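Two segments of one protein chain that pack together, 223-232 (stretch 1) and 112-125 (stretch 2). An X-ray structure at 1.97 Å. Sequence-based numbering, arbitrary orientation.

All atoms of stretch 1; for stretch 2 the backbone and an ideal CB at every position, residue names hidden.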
# COMPACT_ATOMS: atom_id res chain seq x y z
N GLN A 223 -6.78 5.16 11.83
CA GLN A 223 -5.57 5.88 12.21
C GLN A 223 -4.96 6.69 11.07
O GLN A 223 -3.90 7.27 11.24
CB GLN A 223 -4.54 4.94 12.85
CG GLN A 223 -5.01 4.43 14.21
CD GLN A 223 -4.15 3.31 14.74
OE1 GLN A 223 -3.56 2.57 13.97
NE2 GLN A 223 -4.07 3.19 16.06
N TRP A 224 -5.63 6.74 9.92
CA TRP A 224 -5.32 7.77 8.94
C TRP A 224 -5.46 9.17 9.57
O TRP A 224 -4.86 10.15 9.10
CB TRP A 224 -6.23 7.67 7.71
CG TRP A 224 -5.95 6.50 6.79
CD1 TRP A 224 -5.28 5.34 7.10
CD2 TRP A 224 -6.33 6.39 5.42
NE1 TRP A 224 -5.22 4.52 5.99
CE2 TRP A 224 -5.87 5.14 4.95
CE3 TRP A 224 -7.02 7.23 4.53
CZ2 TRP A 224 -6.07 4.72 3.64
CZ3 TRP A 224 -7.22 6.80 3.23
CH2 TRP A 224 -6.75 5.56 2.80
N SER A 225 -6.24 9.26 10.65
CA SER A 225 -6.42 10.53 11.37
C SER A 225 -5.10 11.08 11.96
O SER A 225 -4.98 12.28 12.23
CB SER A 225 -7.48 10.39 12.47
OG SER A 225 -6.96 9.69 13.58
N LYS A 226 -4.11 10.21 12.12
CA LYS A 226 -2.76 10.61 12.53
C LYS A 226 -2.03 11.40 11.46
O LYS A 226 -1.01 12.04 11.74
CB LYS A 226 -1.90 9.39 12.86
CG LYS A 226 -2.28 8.60 14.11
CD LYS A 226 -1.32 7.42 14.24
CE LYS A 226 -1.53 6.60 15.51
NZ LYS A 226 -0.58 5.43 15.52
N TRP A 227 -2.52 11.33 10.22
CA TRP A 227 -1.82 11.95 9.09
C TRP A 227 -2.40 13.35 8.84
O TRP A 227 -3.44 13.70 9.40
CB TRP A 227 -1.92 11.08 7.83
CG TRP A 227 -1.50 9.65 8.01
CD1 TRP A 227 -0.73 9.13 9.02
CD2 TRP A 227 -1.84 8.54 7.16
NE1 TRP A 227 -0.57 7.78 8.85
CE2 TRP A 227 -1.24 7.39 7.72
CE3 TRP A 227 -2.60 8.41 5.99
CZ2 TRP A 227 -1.37 6.13 7.14
CZ3 TRP A 227 -2.73 7.15 5.41
CH2 TRP A 227 -2.13 6.02 6.00
N ARG A 228 -1.74 14.15 8.01
CA ARG A 228 -2.12 15.56 7.86
C ARG A 228 -3.54 15.74 7.32
O ARG A 228 -4.07 14.87 6.64
CB ARG A 228 -1.09 16.33 7.00
CG ARG A 228 -1.13 16.02 5.52
CD ARG A 228 0.17 16.43 4.83
NE ARG A 228 0.05 16.42 3.37
CZ ARG A 228 -0.30 17.49 2.65
NH1 ARG A 228 -0.55 18.64 3.27
NH2 ARG A 228 -0.40 17.41 1.33
N ALA A 229 -4.16 16.88 7.62
CA ALA A 229 -5.56 17.11 7.25
C ALA A 229 -5.78 17.00 5.73
O ALA A 229 -6.83 16.53 5.29
CB ALA A 229 -6.03 18.47 7.76
N ASP A 230 -4.78 17.40 4.95
CA ASP A 230 -4.88 17.36 3.48
C ASP A 230 -4.42 16.05 2.87
O ASP A 230 -4.03 16.01 1.70
CB ASP A 230 -4.06 18.50 2.84
CG ASP A 230 -4.68 19.86 3.04
OD1 ASP A 230 -5.88 19.91 3.38
OD2 ASP A 230 -3.96 20.88 2.88
N ARG A 231 -4.48 14.96 3.64
CA ARG A 231 -4.00 13.65 3.16
C ARG A 231 -4.74 13.13 1.91
O ARG A 231 -4.17 12.41 1.09
CB ARG A 231 -4.10 12.62 4.29
CG ARG A 231 -5.53 12.39 4.80
CD ARG A 231 -5.49 11.52 6.03
NE ARG A 231 -6.76 11.44 6.74
CZ ARG A 231 -7.11 12.23 7.75
NH1 ARG A 231 -6.29 13.19 8.17
NH2 ARG A 231 -8.28 12.06 8.34
N MET A 232 -6.02 13.48 1.76
CA MET A 232 -6.76 13.09 0.55
C MET A 232 -6.25 13.78 -0.72
O MET A 232 -6.34 13.22 -1.81
CB MET A 232 -8.27 13.33 0.74
CG MET A 232 -8.90 12.43 1.82
SD MET A 232 -8.65 10.66 1.49
CE MET A 232 -9.36 9.94 2.97
N UNK A 112 7.73 7.29 11.47
CA UNK A 112 6.40 6.82 11.05
C UNK A 112 5.32 7.11 12.09
O UNK A 112 5.61 7.42 13.25
CB UNK A 112 6.44 5.32 10.77
N UNK A 113 4.06 6.96 11.69
CA UNK A 113 2.93 7.29 12.56
C UNK A 113 2.59 6.16 13.52
O UNK A 113 1.70 6.30 14.35
CB UNK A 113 1.70 7.63 11.72
N UNK A 114 3.31 5.04 13.42
CA UNK A 114 3.10 3.93 14.32
C UNK A 114 3.13 4.35 15.80
O UNK A 114 2.20 4.07 16.54
CB UNK A 114 4.16 2.86 14.06
N UNK A 115 4.20 5.03 16.21
CA UNK A 115 4.30 5.51 17.59
C UNK A 115 4.36 7.02 17.68
O UNK A 115 4.34 7.56 18.78
CB UNK A 115 5.54 4.91 18.27
N UNK A 116 4.47 7.71 16.54
CA UNK A 116 4.73 9.16 16.60
C UNK A 116 3.67 10.06 16.00
O UNK A 116 2.85 9.64 15.19
CB UNK A 116 6.05 9.46 15.89
N UNK A 117 3.72 11.33 16.39
CA UNK A 117 2.89 12.35 15.78
C UNK A 117 3.78 13.15 14.86
O UNK A 117 5.01 13.13 14.97
CB UNK A 117 2.21 13.24 16.83
N UNK A 118 3.15 13.87 13.94
CA UNK A 118 3.88 14.70 13.02
C UNK A 118 2.98 15.11 11.88
O UNK A 118 1.80 14.75 11.83
CB UNK A 118 5.12 13.98 12.50
N UNK A 119 3.55 15.87 10.97
CA UNK A 119 2.85 16.33 9.79
C UNK A 119 3.07 15.29 8.67
O UNK A 119 3.82 15.52 7.73
CB UNK A 119 3.33 17.72 9.37
N UNK A 120 2.42 14.14 8.77
CA UNK A 120 2.68 13.06 7.83
C UNK A 120 1.87 13.21 6.54
O UNK A 120 0.69 13.54 6.59
CB UNK A 120 2.37 11.71 8.49
N UNK A 121 2.49 12.96 5.39
CA UNK A 121 1.72 12.87 4.15
C UNK A 121 1.07 11.49 4.10
O UNK A 121 1.37 10.66 4.97
CB UNK A 121 2.60 13.11 2.92
N UNK A 122 0.19 11.25 3.13
CA UNK A 122 -0.47 9.96 2.99
C UNK A 122 0.51 8.80 3.13
O UNK A 122 1.57 8.84 2.51
CB UNK A 122 -1.18 9.88 1.64
N UNK A 123 0.19 7.82 3.97
CA UNK A 123 1.04 6.64 4.16
C UNK A 123 1.69 6.58 5.53
O UNK A 123 2.15 5.52 5.99
CB UNK A 123 2.13 6.61 3.09
N UNK A 124 1.78 7.74 6.18
CA UNK A 124 2.29 7.85 7.53
C UNK A 124 3.80 7.71 7.69
O UNK A 124 4.28 7.42 8.78
CB UNK A 124 1.61 6.79 8.40
N UNK A 125 4.54 7.92 6.61
CA UNK A 125 6.00 7.83 6.66
C UNK A 125 6.64 9.09 6.10
O UNK A 125 6.25 9.58 5.04
CB UNK A 125 6.49 6.60 5.89

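Position 112 places its ideal CB beyond 5.5 Å of stretch 1, so many side chains would fit; it is Thr-112, whose OG1 accepts a hydrogen bond from the backbone N of 114 (3.2 Å) within its own stretch.

At 113 the CA-to-CB bond points toward stretch 1, and the ideal CB lies 3.7 Å from Trp-227 NE1 and 3.9 Å from Lys-226 CD. A small side chain with an acceptor suits this site: serine, threonine or perhaps asparagine. The residue is Ser-113. Its OG lies at the edge of the indole and accepts a hydrogen bond from Trp-227 NE1 (2.9 Å), while its backbone O takes one from Lys-226 NZ (2.7 Å).

Positions 114, 115 and 116 point away and 117 sideways, all with open space before the ideal CB, so many residues would suit. They are Arg-114, Asn-115, Asn-116 and Thr-117. Only the backbone of the first bonds to stretch 1, weakly, from Lys-226 NZ to Arg-114 O (3.3 Å).

Position 118, with phi/psi of 165/-179, is extended in a way that glycine tolerates best, and it is Gly-118. Water 1 bridges the stretches, accepting from Gly-118 N (3.0 Å) and donating to Lys-226 O (2.7 Å).

At 119 the CB points away, but Arg-228 is nearby, so an acidic or polar side chain able to bend back would suit. Asp-119 does so: its OD1 comes 3.3 Å from Arg-228 CB, and water 3 links OD1 (2.6 Å from the water O) to Arg-228 NH1 (3.1 Å from the same O).

The ideal CB of 120 is 4.1 Å from Trp-227 CD1, favouring an apolar residue, aliphatic or aromatic. It is Phe-120, with the ring edge near Lys-226 O. Its backbone O accepts from Arg-228 N (2.9 Å), tying the two stretches together.

Position 121, at phi -79° and pointing away, opens a type II turn; proline is one of several possibilities, and it is Pro-121.

At 122 the CB points sideways, 4.0 Å from Arg-231 O and 4.8 Å from Trp-227 CE3, inviting a branched aliphatic or methionine. Leu-122 places CD1 3.7 Å from Trp-227 CZ3 and over a face of the Trp-224 ring.

Position 123 (phi 111°) would jam a CB against the preceding carbonyl, calling for glycine; Gly-123 lays its CA 3.9 Å from the centroid of the six-membered ring of Trp-227.

At 124 phi is again positive, and an ideal CB would clash with Trp-227 NE1 at 2.4 Å. Gly-124 instead brings its CA to 3.2 Å from Trp-227 NE1.

Position 125 meets nothing of stretch 1, leaving the choice open; it is Ile-125.

Stretch 2 (112-125) TSRNNTGDFPLGGI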
# COMPACT_ATOMS: atom_id res chain seq x y z
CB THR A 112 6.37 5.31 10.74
OG1 THR A 112 6.10 4.56 11.94
CG2 THR A 112 7.64 4.84 10.07
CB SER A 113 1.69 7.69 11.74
OG SER A 113 1.37 6.71 10.77
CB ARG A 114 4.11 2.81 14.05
CG ARG A 114 4.06 1.67 15.05
CD ARG A 114 5.01 0.54 14.64
NE ARG A 114 4.88 -0.62 15.53
CZ ARG A 114 5.66 -0.84 16.58
NH1 ARG A 114 6.62 0.01 16.89
NH2 ARG A 114 5.46 -1.92 17.33
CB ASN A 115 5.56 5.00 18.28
CG ASN A 115 5.68 3.50 18.24
OD1 ASN A 115 6.65 2.98 17.69
ND2 ASN A 115 4.72 2.79 18.84
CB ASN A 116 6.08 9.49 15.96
CG ASN A 116 7.23 8.88 16.71
OD1 ASN A 116 7.82 9.50 17.59
ND2 ASN A 116 7.53 7.64 16.38
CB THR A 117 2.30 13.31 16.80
OG1 THR A 117 3.35 14.10 17.37
CG2 THR A 117 1.58 12.54 17.91
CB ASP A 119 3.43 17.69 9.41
CG ASP A 119 2.66 18.39 8.30
OD1 ASP A 119 1.45 18.16 8.16
OD2 ASP A 119 3.30 19.20 7.59
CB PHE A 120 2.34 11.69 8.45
CG PHE A 120 3.21 11.31 9.63
CD1 PHE A 120 4.51 10.86 9.44
CD2 PHE A 120 2.71 11.33 10.92
CE1 PHE A 120 5.30 10.49 10.51
CE2 PHE A 120 3.49 10.95 12.01
CZ PHE A 120 4.79 10.53 11.80
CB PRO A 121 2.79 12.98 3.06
CG PRO A 121 4.00 12.33 3.68
CD PRO A 121 3.91 12.60 5.18
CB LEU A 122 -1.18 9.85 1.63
CG LEU A 122 -1.94 8.53 1.50
CD1 LEU A 122 -3.30 8.66 2.13
CD2 LEU A 122 -2.03 8.09 0.04
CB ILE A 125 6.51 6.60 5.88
CG1 ILE A 125 5.91 5.32 6.47
CG2 ILE A 125 8.05 6.53 5.85
CD1 ILE A 125 6.31 4.07 5.76
O HOH W 1 0.28 12.92 13.93
O HOH W 2 -0.82 15.30 10.98
O HOH W 3 0.13 19.40 6.25
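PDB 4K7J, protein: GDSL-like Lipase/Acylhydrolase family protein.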